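Local coordinates for protein trilobed Protease (Pyrococcus furiosus, PDB 2GOP) that forms the seven-bladed, open-Velcro beta-propeller domain of a protease, a domain that probably controls access of peptides to the proteolytic part of the enzyme, at residues A[81-89]-A[99-109]; A[191-202]-A[214-222]. All blocks are in the same frame, centred on the assembly; numbering follows the deposited sequence.

In the fold
Both contacts sit at the same kind of place in a seven-bladed beta-propeller: the last two strands of a four-stranded blade, plus the chain that crosses to the innermost strand of the next blade. Contact 1 does this for strands 84-91, 96-103 and 105-111, contact 2 for 200-206, 209-217 and 219-224; their centres lie 29 Å apart and they do not touch. Each is partly buried, with apolar side chains reaching toward the next blade and charged groups elsewhere in the contact. In contact 1 aliphatic side chains centred on Ile-87 pack between the two blades, and a salt-bridge network joins the turn before strand 84-91 to the outermost strand. Contact 2 relies more on aromatic rings, and its salt bridge reaches a long loop.

Contact 1 of 2, residues A[81-89]-A[99-109]; sequences EKKVSEIWV and KILEAKNIRSL
The outer hairpin of a beta-propeller blade, strands 84-91 and 96-103, meets here the first strand of the next blade, 105-111. Antiparallel bonding runs from Ser-85 N to Ala-103 O (2.7 Å) as far as a classic beta bulge, where Ile-100 and Leu-101 both face Ile-87; Ile-87 O takes a nearly straight bond from Ile-100 N (2.8 Å) and a weak one from Leu-101 N. Ile-87 is the apolar hub between the blades: its CG2 meets CG1 of Ile-100 and CD1 of Leu-109, while its CD1 rests on CG1 of Ile-106 (3.8 Å). Met-76 of strand 72-79 also touches it. On the other side of the sheet, Lys-99 lays CB over the five-membered ring of Trp-88, 3.9 Å from its centroid. The lysine chain, extended from a CG set opposite its backbone N (chi1 175°), passes Glu-86 to bring NZ within 2.7 Å of Glu-102 OE1, above the carboxylate plane. Glu-86 OE1 accepts Trp-88 NE1 at 2.9 Å, nearly in the indole plane. The Glu-102 carboxylate is gripped by a lysine at each oxygen, the second through a salt bridge from Lys-82 NZ to the syn lone pair of OE2 at 2.7 Å.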
loop_
_atom_site.group_PDB
_atom_site.type_symbol
_atom_site.label_atom_id
_atom_site.label_comp_id
_atom_site.label_asym_id
_atom_site.label_seq_id
_atom_site.Cartn_x
_atom_site.Cartn_y
_atom_site.Cartn_z
ATOM N N GLU A 81 -3.904 -17.902 21.464
ATOM C CA GLU A 81 -3.404 -17.839 22.836
ATOM C C GLU A 81 -1.894 -17.618 22.897
ATOM O O GLU A 81 -1.384 -17.054 23.869
ATOM C CB GLU A 81 -3.777 -19.127 23.572
ATOM C CG GLU A 81 -3.865 -18.990 25.081
ATOM C CD GLU A 81 -4.405 -20.240 25.745
ATOM O OE1 GLU A 81 -5.174 -20.982 25.097
ATOM O OE2 GLU A 81 -4.064 -20.481 26.922
ATOM N N LYS A 82 -1.190 -18.078 21.864
ATOM C CA LYS A 82 0.257 -17.903 21.754
ATOM C C LYS A 82 0.643 -16.682 20.924
ATOM O O LYS A 82 1.800 -16.255 20.961
ATOM C CB LYS A 82 0.893 -19.134 21.104
ATOM C CG LYS A 82 1.523 -20.138 22.056
ATOM C CD LYS A 82 2.247 -21.221 21.254
ATOM C CE LYS A 82 3.510 -21.712 21.938
ATOM N NZ LYS A 82 4.342 -22.517 20.998
ATOM N N LYS A 83 -0.312 -16.133 20.174
ATOM C CA LYS A 83 -0.034 -15.103 19.170
ATOM C C LYS A 83 1.034 -15.590 18.176
ATOM O O LYS A 83 2.046 -14.929 17.948
ATOM C CB LYS A 83 0.396 -13.777 19.818
ATOM C CG LYS A 83 -0.695 -13.037 20.569
ATOM C CD LYS A 83 -0.222 -11.628 20.934
ATOM C CE LYS A 83 -1.252 -10.862 21.756
ATOM N NZ LYS A 83 -0.837 -9.451 22.009
ATOM N N VAL A 84 0.810 -16.770 17.610
ATOM C CA VAL A 84 1.679 -17.295 16.561
ATOM C C VAL A 84 0.842 -17.888 15.449
ATOM O O VAL A 84 -0.275 -18.351 15.686
ATOM C CB VAL A 84 2.645 -18.380 17.075
ATOM C CG1 VAL A 84 3.675 -17.774 18.017
ATOM C CG2 VAL A 84 1.880 -19.510 17.742
ATOM N N SER A 85 1.393 -17.851 14.240
ATOM C CA SER A 85 0.776 -18.471 13.075
ATOM C C SER A 85 1.530 -19.745 12.795
ATOM O O SER A 85 2.755 -19.753 12.802
ATOM C CB SER A 85 0.883 -17.554 11.855
ATOM O OG SER A 85 0.660 -16.212 12.221
ATOM N N GLU A 86 0.805 -20.818 12.523
ATOM C CA GLU A 86 1.439 -22.100 12.313
ATOM C C GLU A 86 1.226 -22.542 10.888
ATOM O O GLU A 86 0.134 -22.380 10.348
ATOM C CB GLU A 86 0.840 -23.139 13.242
ATOM C CG GLU A 86 0.801 -22.721 14.699
ATOM C CD GLU A 86 -0.179 -23.550 15.475
ATOM O OE1 GLU A 86 -0.479 -24.672 15.033
ATOM O OE2 GLU A 86 -0.667 -23.076 16.515
ATOM N N ILE A 87 2.272 -23.093 10.286
ATOM C CA ILE A 87 2.141 -23.756 9.001
ATOM C C ILE A 87 1.959 -25.256 9.240
ATOM O O ILE A 87 2.675 -25.860 10.042
ATOM C CB ILE A 87 3.343 -23.488 8.085
ATOM C CG1 ILE A 87 3.479 -21.986 7.818
ATOM C CG2 ILE A 87 3.201 -24.259 6.771
ATOM C CD1 ILE A 87 2.217 -21.290 7.269
ATOM N N TRP A 88 0.968 -25.817 8.548
ATOM C CA TRP A 88 0.603 -27.214 8.626
ATOM C C TRP A 88 0.660 -27.826 7.234
ATOM O O TRP A 88 0.561 -27.121 6.224
ATOM C CB TRP A 88 -0.836 -27.356 9.139
ATOM C CG TRP A 88 -0.985 -27.195 10.601
ATOM C CD1 TRP A 88 -0.749 -26.071 11.332
ATOM C CD2 TRP A 88 -1.426 -28.192 11.527
ATOM N NE1 TRP A 88 -1.006 -26.309 12.656
ATOM C CE2 TRP A 88 -1.422 -27.606 12.804
ATOM C CE3 TRP A 88 -1.822 -29.528 11.398
ATOM C CZ2 TRP A 88 -1.788 -28.312 13.950
ATOM C CZ3 TRP A 88 -2.181 -30.221 12.531
ATOM C CH2 TRP A 88 -2.169 -29.614 13.789
ATOM N N VAL A 89 0.784 -29.146 7.196
ATOM C CA VAL A 89 0.646 -29.906 5.964
ATOM C C VAL A 89 -0.272 -31.106 6.212
ATOM O O VAL A 89 -0.070 -31.857 7.158
ATOM C CB VAL A 89 2.026 -30.373 5.437
ATOM C CG1 VAL A 89 1.857 -31.209 4.173
ATOM C CG2 VAL A 89 2.916 -29.157 5.157
ATOM N N LYS A 99 1.510 -29.913 12.268
ATOM C CA LYS A 99 2.175 -28.623 12.312
ATOM C C LYS A 99 3.630 -28.835 11.892
ATOM O O LYS A 99 4.293 -29.739 12.399
ATOM C CB LYS A 99 2.087 -28.089 13.741
ATOM C CG LYS A 99 2.816 -26.802 14.046
ATOM C CD LYS A 99 2.896 -26.635 15.568
ATOM C CE LYS A 99 3.581 -25.345 15.969
ATOM N NZ LYS A 99 3.685 -25.243 17.448
ATOM N N ILE A 100 4.123 -28.022 10.957
ATOM C CA ILE A 100 5.525 -28.120 10.536
ATOM C C ILE A 100 6.381 -26.911 10.910
ATOM O O ILE A 100 7.606 -26.998 10.889
ATOM C CB ILE A 100 5.656 -28.391 9.029
ATOM C CG1 ILE A 100 5.179 -27.190 8.199
ATOM C CG2 ILE A 100 4.906 -29.651 8.675
ATOM C CD1 ILE A 100 5.690 -27.184 6.745
ATOM N N LEU A 101 5.746 -25.803 11.274
ATOM C CA LEU A 101 6.464 -24.571 11.561
ATOM C C LEU A 101 5.615 -23.611 12.374
ATOM O O LEU A 101 4.398 -23.587 12.251
ATOM C CB LEU A 101 6.865 -23.884 10.252
ATOM C CG LEU A 101 7.684 -22.598 10.388
ATOM C CD1 LEU A 101 9.164 -22.949 10.443
ATOM C CD2 LEU A 101 7.364 -21.651 9.252
ATOM N N GLU A 102 6.292 -22.813 13.188
ATOM C CA GLU A 102 5.687 -21.754 13.973
ATOM C C GLU A 102 6.377 -20.429 13.645
ATOM O O GLU A 102 7.609 -20.363 13.558
ATOM C CB GLU A 102 5.853 -22.069 15.462
ATOM C CG GLU A 102 4.833 -21.404 16.352
ATOM C CD GLU A 102 4.881 -21.912 17.781
ATOM O OE1 GLU A 102 5.232 -23.095 17.986
ATOM O OE2 GLU A 102 4.557 -21.128 18.700
ATOM N N ALA A 103 5.585 -19.381 13.458
ATOM C CA ALA A 103 6.127 -18.048 13.205
ATOM C C ALA A 103 5.168 -16.982 13.706
ATOM O O ALA A 103 4.002 -17.254 13.946
ATOM C CB ALA A 103 6.405 -17.856 11.723
ATOM N N LYS A 104 5.673 -15.764 13.846
ATOM C CA LYS A 104 4.872 -14.642 14.318
ATOM C C LYS A 104 3.816 -14.325 13.269
ATOM O O LYS A 104 2.625 -14.282 13.565
ATOM C CB LYS A 104 5.775 -13.429 14.569
ATOM C CG LYS A 104 5.178 -12.329 15.428
ATOM C CD LYS A 104 6.186 -11.180 15.583
ATOM C CE LYS A 104 5.752 -10.136 16.622
ATOM N NZ LYS A 104 6.166 -10.471 18.021
ATOM N N ASN A 105 4.272 -14.125 12.037
ATOM C CA ASN A 105 3.403 -13.784 10.923
ATOM C C ASN A 105 3.868 -14.499 9.647
ATOM O O ASN A 105 5.057 -14.731 9.460
ATOM C CB ASN A 105 3.423 -12.266 10.726
ATOM C CG ASN A 105 2.350 -11.782 9.769
ATOM O OD1 ASN A 105 2.652 -11.227 8.710
ATOM N ND2 ASN A 105 1.089 -11.993 10.135
ATOM N N ILE A 106 2.923 -14.838 8.778
ATOM C CA ILE A 106 3.213 -15.470 7.487
ATOM C C ILE A 106 2.816 -14.535 6.338
ATOM O O ILE A 106 1.697 -14.025 6.312
ATOM C CB ILE A 106 2.469 -16.814 7.359
ATOM C CG1 ILE A 106 2.922 -17.775 8.473
ATOM C CG2 ILE A 106 2.643 -17.416 5.947
ATOM C CD1 ILE A 106 4.392 -18.221 8.418
ATOM N N ARG A 107 3.744 -14.301 5.412
ATOM C CA ARG A 107 3.494 -13.465 4.235
ATOM C C ARG A 107 3.065 -14.310 3.034
ATOM O O ARG A 107 2.143 -13.943 2.317
ATOM C CB ARG A 107 4.740 -12.651 3.865
ATOM C CG ARG A 107 4.493 -11.588 2.801
ATOM C CD ARG A 107 5.780 -11.098 2.177
ATOM N NE ARG A 107 5.614 -9.809 1.500
ATOM C CZ ARG A 107 5.720 -8.610 2.085
ATOM N NH1 ARG A 107 5.974 -8.496 3.393
ATOM N NH2 ARG A 107 5.565 -7.506 1.355
ATOM N N SER A 108 3.752 -15.417 2.792
ATOM C CA SER A 108 3.403 -16.282 1.661
ATOM C C SER A 108 3.717 -17.740 1.926
ATOM O O SER A 108 4.536 -18.077 2.790
ATOM C CB SER A 108 4.127 -15.845 0.399
ATOM O OG SER A 108 5.524 -15.834 0.616
ATOM N N LEU A 109 3.059 -18.587 1.141
ATOM C CA LEU A 109 3.135 -20.030 1.278
ATOM C C LEU A 109 2.982 -20.631 -0.113
ATOM O O LEU A 109 1.960 -20.415 -0.746
ATOM C CB LEU A 109 2.008 -20.492 2.191
ATOM C CG LEU A 109 1.938 -21.967 2.559
ATOM C CD1 LEU A 109 3.237 -22.413 3.256
ATOM C CD2 LEU A 109 0.703 -22.162 3.435
#

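Contact 2 of 2, residues A[191-202]-A[214-222]; sequences EIIPQYFKFWDI and FEKVSFYAV
Phe-214 pairs with Ile-202 through two backbone bonds, Phe-214 N to Ile-202 O (3.1 Å) and Ile-202 N to Phe-214 O, and its CD2 lies against CD1 of the isoleucine. Glu-215 folds its carboxylate back beside that of Asp-201; Lys-212 forms a salt bridge with Glu-215 OE1, and His-189 a hydrogen bond with Asp-201 OD1, which probably eases the closeness of the two acids. Lys-216 gives its backbone N to Asp-201 OD1 at 2.8 Å, nearly along the C-O axis. Its extended side chain runs across Phe-199, setting CE over the ring centre (4.0 Å from the centroid), and ends in a salt bridge, NZ 2.8 Å from Glu-191 OE1. An alanine here would strip the cover from that face of Phe-199 and is likely to leave the Glu-191 loop less firmly tied to the hairpin. Lys-216 and Val-217 both face Trp-200 in a G1 beta bulge at the end of a propeller blade's outermost strand, just before the chain enters the next blade. Val-217 exchanges backbone bonds with Trp-200, its O receiving Trp-200 N at 2.7 Å. Ser-218 sends OG to Lys-234 O. Phe-219 O, buried without a polar partner, lies 3.5 Å from Trp-200 CD1. Tyr-220 lies alongside Trp-200, CB over the five-membered ring and CD2 3.6 Å from NE1, the ring planes inclined at 53°.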
loop_
_atom_site.group_PDB
_atom_site.type_symbol
_atom_site.label_atom_id
_atom_site.label_comp_id
_atom_site.label_asym_id
_atom_site.label_seq_id
_atom_site.Cartn_x
_atom_site.Cartn_y
_atom_site.Cartn_z
ATOM N N GLU A 191 17.993 2.789 -0.642
ATOM C CA GLU A 191 19.003 3.859 -0.752
ATOM C C GLU A 191 18.873 5.197 0.017
ATOM O O GLU A 191 17.805 5.599 0.490
ATOM C CB GLU A 191 19.360 4.114 -2.226
ATOM C CG GLU A 191 18.348 4.884 -3.060
ATOM C CD GLU A 191 18.854 5.135 -4.479
ATOM O OE1 GLU A 191 18.176 5.862 -5.237
ATOM O OE2 GLU A 191 19.935 4.612 -4.836
ATOM N N ILE A 192 20.013 5.883 0.091
ATOM C CA ILE A 192 20.233 7.011 0.989
ATOM C C ILE A 192 20.125 8.349 0.240
ATOM O O ILE A 192 20.784 9.333 0.606
ATOM C CB ILE A 192 21.640 6.903 1.656
ATOM C CG1 ILE A 192 21.952 5.457 2.081
ATOM C CG2 ILE A 192 21.746 7.835 2.867
ATOM C CD1 ILE A 192 23.412 5.241 2.479
ATOM N N ILE A 193 19.281 8.379 -0.799
ATOM C CA ILE A 193 19.059 9.579 -1.616
ATOM C C ILE A 193 17.652 10.185 -1.429
ATOM O O ILE A 193 17.124 10.790 -2.368
ATOM C CB ILE A 193 19.215 9.231 -3.142
ATOM C CG1 ILE A 193 20.591 8.609 -3.440
ATOM C CG2 ILE A 193 19.058 10.488 -4.025
ATOM C CD1 ILE A 193 20.667 7.959 -4.818
ATOM N N PRO A 194 17.069 10.097 -0.209
ATOM C CA PRO A 194 15.621 10.142 0.018
ATOM C C PRO A 194 14.712 10.564 -1.146
ATOM O O PRO A 194 14.985 11.530 -1.865
ATOM C CB PRO A 194 15.509 11.102 1.197
ATOM C CG PRO A 194 16.743 10.764 2.030
ATOM C CD PRO A 194 17.758 10.091 1.094
ATOM N N GLN A 195 13.605 9.839 -1.274
ATOM C CA GLN A 195 12.849 9.777 -2.514
ATOM C C GLN A 195 11.412 9.363 -2.218
ATOM O O GLN A 195 11.081 9.033 -1.075
ATOM C CB GLN A 195 13.516 8.748 -3.456
ATOM C CG GLN A 195 12.957 7.291 -3.425
ATOM C CD GLN A 195 12.972 6.615 -2.051
ATOM O OE1 GLN A 195 12.092 5.805 -1.741
ATOM N NE2 GLN A 195 13.974 6.934 -1.234
ATOM N N TYR A 196 10.557 9.386 -3.238
ATOM C CA TYR A 196 9.366 8.540 -3.207
ATOM C C TYR A 196 8.863 8.095 -4.579
ATOM O O TYR A 196 7.853 8.573 -5.097
ATOM C CB TYR A 196 8.221 9.122 -2.364
ATOM C CG TYR A 196 7.087 8.120 -2.194
ATOM C CD1 TYR A 196 5.766 8.469 -2.472
ATOM C CD2 TYR A 196 7.350 6.802 -1.802
ATOM C CE1 TYR A 196 4.735 7.538 -2.334
ATOM C CE2 TYR A 196 6.332 5.872 -1.665
ATOM C CZ TYR A 196 5.028 6.241 -1.931
ATOM O OH TYR A 196 4.024 5.310 -1.792
ATOM N N PHE A 197 9.638 7.192 -5.163
ATOM C CA PHE A 197 9.113 6.088 -5.944
ATOM C C PHE A 197 9.794 4.865 -5.333
ATOM O O PHE A 197 10.978 4.921 -4.995
ATOM C CB PHE A 197 9.438 6.229 -7.433
ATOM C CG PHE A 197 8.777 7.413 -8.091
ATOM C CD1 PHE A 197 7.401 7.604 -7.991
ATOM C CD2 PHE A 197 9.525 8.328 -8.821
ATOM C CE1 PHE A 197 6.783 8.696 -8.597
ATOM C CE2 PHE A 197 8.914 9.422 -9.429
ATOM C CZ PHE A 197 7.540 9.605 -9.318
ATOM N N LYS A 198 9.048 3.781 -5.144
ATOM C CA LYS A 198 9.611 2.584 -4.515
ATOM C C LYS A 198 10.426 1.767 -5.515
ATOM O O LYS A 198 9.963 1.489 -6.623
ATOM C CB LYS A 198 8.511 1.732 -3.875
ATOM C CG LYS A 198 7.863 2.410 -2.666
ATOM C CD LYS A 198 7.270 1.407 -1.680
ATOM C CE LYS A 198 6.764 2.111 -0.415
ATOM N NZ LYS A 198 6.319 1.154 0.646
ATOM N N PHE A 199 11.647 1.408 -5.120
ATOM C CA PHE A 199 12.542 0.620 -5.957
ATOM C C PHE A 199 12.924 -0.674 -5.272
ATOM O O PHE A 199 12.906 -0.775 -4.045
ATOM C CB PHE A 199 13.800 1.401 -6.305
ATOM C CG PHE A 199 13.565 2.525 -7.265
ATOM C CD1 PHE A 199 13.499 2.284 -8.627
ATOM C CD2 PHE A 199 13.408 3.826 -6.807
ATOM C CE1 PHE A 199 13.279 3.322 -9.524
ATOM C CE2 PHE A 199 13.193 4.874 -7.692
ATOM C CZ PHE A 199 13.128 4.619 -9.056
ATOM N N TRP A 200 13.282 -1.652 -6.093
ATOM C CA TRP A 200 13.617 -2.987 -5.640
ATOM C C TRP A 200 14.927 -3.441 -6.241
ATOM O O TRP A 200 15.282 -3.035 -7.345
ATOM C CB TRP A 200 12.518 -3.952 -6.071
ATOM C CG TRP A 200 11.196 -3.483 -5.613
ATOM C CD1 TRP A 200 10.374 -2.579 -6.238
ATOM C CD2 TRP A 200 10.560 -3.841 -4.405
ATOM N NE1 TRP A 200 9.250 -2.378 -5.487
ATOM C CE2 TRP A 200 9.339 -3.147 -4.355
ATOM C CE3 TRP A 200 10.894 -4.702 -3.361
ATOM C CZ2 TRP A 200 8.454 -3.281 -3.298
ATOM C CZ3 TRP A 200 10.019 -4.836 -2.310
ATOM C CH2 TRP A 200 8.812 -4.134 -2.281
ATOM N N ASP A 201 15.649 -4.261 -5.486
ATOM C CA ASP A 201 16.682 -5.129 -6.040
ATOM C C ASP A 201 16.081 -6.527 -6.093
ATOM O O ASP A 201 15.331 -6.910 -5.203
ATOM C CB ASP A 201 17.927 -5.135 -5.160
ATOM C CG ASP A 201 18.585 -3.774 -5.061
ATOM O OD1 ASP A 201 18.460 -2.969 -6.007
ATOM O OD2 ASP A 201 19.228 -3.515 -4.029
ATOM N N ILE A 202 16.377 -7.272 -7.148
ATOM C CA ILE A 202 15.844 -8.635 -7.299
ATOM C C ILE A 202 16.993 -9.610 -7.508
ATOM O O ILE A 202 17.796 -9.446 -8.428
ATOM C CB ILE A 202 14.869 -8.766 -8.473
ATOM C CG1 ILE A 202 13.720 -7.755 -8.338
ATOM C CG2 ILE A 202 14.338 -10.219 -8.558
ATOM C CD1 ILE A 202 12.883 -7.600 -9.598
ATOM N N PHE A 214 18.361 -7.832 -10.984
ATOM C CA PHE A 214 17.927 -6.462 -11.258
ATOM C C PHE A 214 18.333 -5.528 -10.134
ATOM O O PHE A 214 18.175 -5.860 -8.960
ATOM C CB PHE A 214 16.416 -6.407 -11.471
ATOM C CG PHE A 214 15.951 -7.200 -12.650
ATOM C CD1 PHE A 214 16.123 -6.713 -13.929
ATOM C CD2 PHE A 214 15.365 -8.453 -12.481
ATOM C CE1 PHE A 214 15.699 -7.444 -15.029
ATOM C CE2 PHE A 214 14.947 -9.195 -13.574
ATOM C CZ PHE A 214 15.122 -8.694 -14.851
ATOM N N GLU A 215 18.849 -4.360 -10.511
ATOM C CA GLU A 215 19.306 -3.341 -9.568
ATOM C C GLU A 215 18.414 -2.103 -9.630
ATOM O O GLU A 215 18.235 -1.527 -10.693
ATOM C CB GLU A 215 20.754 -2.956 -9.901
ATOM C CG GLU A 215 21.290 -1.749 -9.150
ATOM C CD GLU A 215 21.315 -1.936 -7.655
ATOM O OE1 GLU A 215 21.408 -3.089 -7.180
ATOM O OE2 GLU A 215 21.250 -0.916 -6.945
ATOM N N LYS A 216 17.860 -1.704 -8.487
ATOM C CA LYS A 216 17.039 -0.499 -8.390
ATOM C C LYS A 216 16.031 -0.373 -9.541
ATOM O O LYS A 216 16.122 0.526 -10.381
ATOM C CB LYS A 216 17.928 0.745 -8.320
ATOM C CG LYS A 216 17.199 1.978 -7.837
ATOM C CD LYS A 216 18.052 3.229 -8.010
ATOM C CE LYS A 216 17.199 4.481 -7.902
ATOM N NZ LYS A 216 18.033 5.711 -8.025
ATOM N N VAL A 217 15.064 -1.284 -9.550
ATOM C CA VAL A 217 14.018 -1.309 -10.550
ATOM C C VAL A 217 12.707 -1.030 -9.830
ATOM O O VAL A 217 12.572 -1.321 -8.644
ATOM C CB VAL A 217 13.985 -2.672 -11.288
ATOM C CG1 VAL A 217 15.234 -2.825 -12.179
ATOM C CG2 VAL A 217 13.865 -3.847 -10.293
ATOM N N SER A 218 11.747 -0.454 -10.538
ATOM C CA SER A 218 10.456 -0.110 -9.952
ATOM C C SER A 218 9.422 -1.229 -10.115
ATOM O O SER A 218 8.227 -0.975 -10.202
ATOM C CB SER A 218 9.939 1.196 -10.562
ATOM O OG SER A 218 10.090 1.186 -11.970
ATOM N N PHE A 219 9.875 -2.472 -10.130
ATOM C CA PHE A 219 8.951 -3.607 -10.153
ATOM C C PHE A 219 9.524 -4.740 -9.345
ATOM O O PHE A 219 10.676 -4.702 -8.952
ATOM C CB PHE A 219 8.654 -4.062 -11.590
ATOM C CG PHE A 219 9.884 -4.213 -12.447
ATOM C CD1 PHE A 219 10.759 -5.283 -12.263
ATOM C CD2 PHE A 219 10.173 -3.275 -13.444
ATOM C CE1 PHE A 219 11.908 -5.408 -13.048
ATOM C CE2 PHE A 219 11.306 -3.396 -14.229
ATOM C CZ PHE A 219 12.180 -4.461 -14.027
ATOM N N TYR A 220 8.699 -5.749 -9.092
ATOM C CA TYR A 220 9.135 -6.903 -8.351
ATOM C C TYR A 220 8.437 -8.152 -8.891
ATOM O O TYR A 220 7.399 -8.070 -9.538
ATOM C CB TYR A 220 8.888 -6.693 -6.857
ATOM C CG TYR A 220 7.470 -6.394 -6.503
ATOM C CD1 TYR A 220 6.576 -7.426 -6.230
ATOM C CD2 TYR A 220 7.011 -5.080 -6.434
ATOM C CE1 TYR A 220 5.246 -7.155 -5.903
ATOM C CE2 TYR A 220 5.698 -4.800 -6.115
ATOM C CZ TYR A 220 4.818 -5.843 -5.848
ATOM O OH TYR A 220 3.512 -5.575 -5.517
ATOM N N ALA A 221 9.059 -9.301 -8.664
ATOM C CA ALA A 221 8.602 -10.560 -9.225
ATOM C C ALA A 221 7.399 -11.071 -8.443
ATOM O O ALA A 221 7.443 -11.145 -7.207
ATOM C CB ALA A 221 9.766 -11.594 -9.198
ATOM N N VAL A 222 6.325 -11.409 -9.160
ATOM C CA VAL A 222 5.104 -11.909 -8.524
ATOM C C VAL A 222 4.774 -13.365 -8.853
ATOM O O VAL A 222 3.997 -13.971 -8.134
ATOM C CB VAL A 222 3.868 -11.025 -8.837
ATOM C CG1 VAL A 222 3.992 -9.674 -8.136
ATOM C CG2 VAL A 222 3.670 -10.860 -10.358
#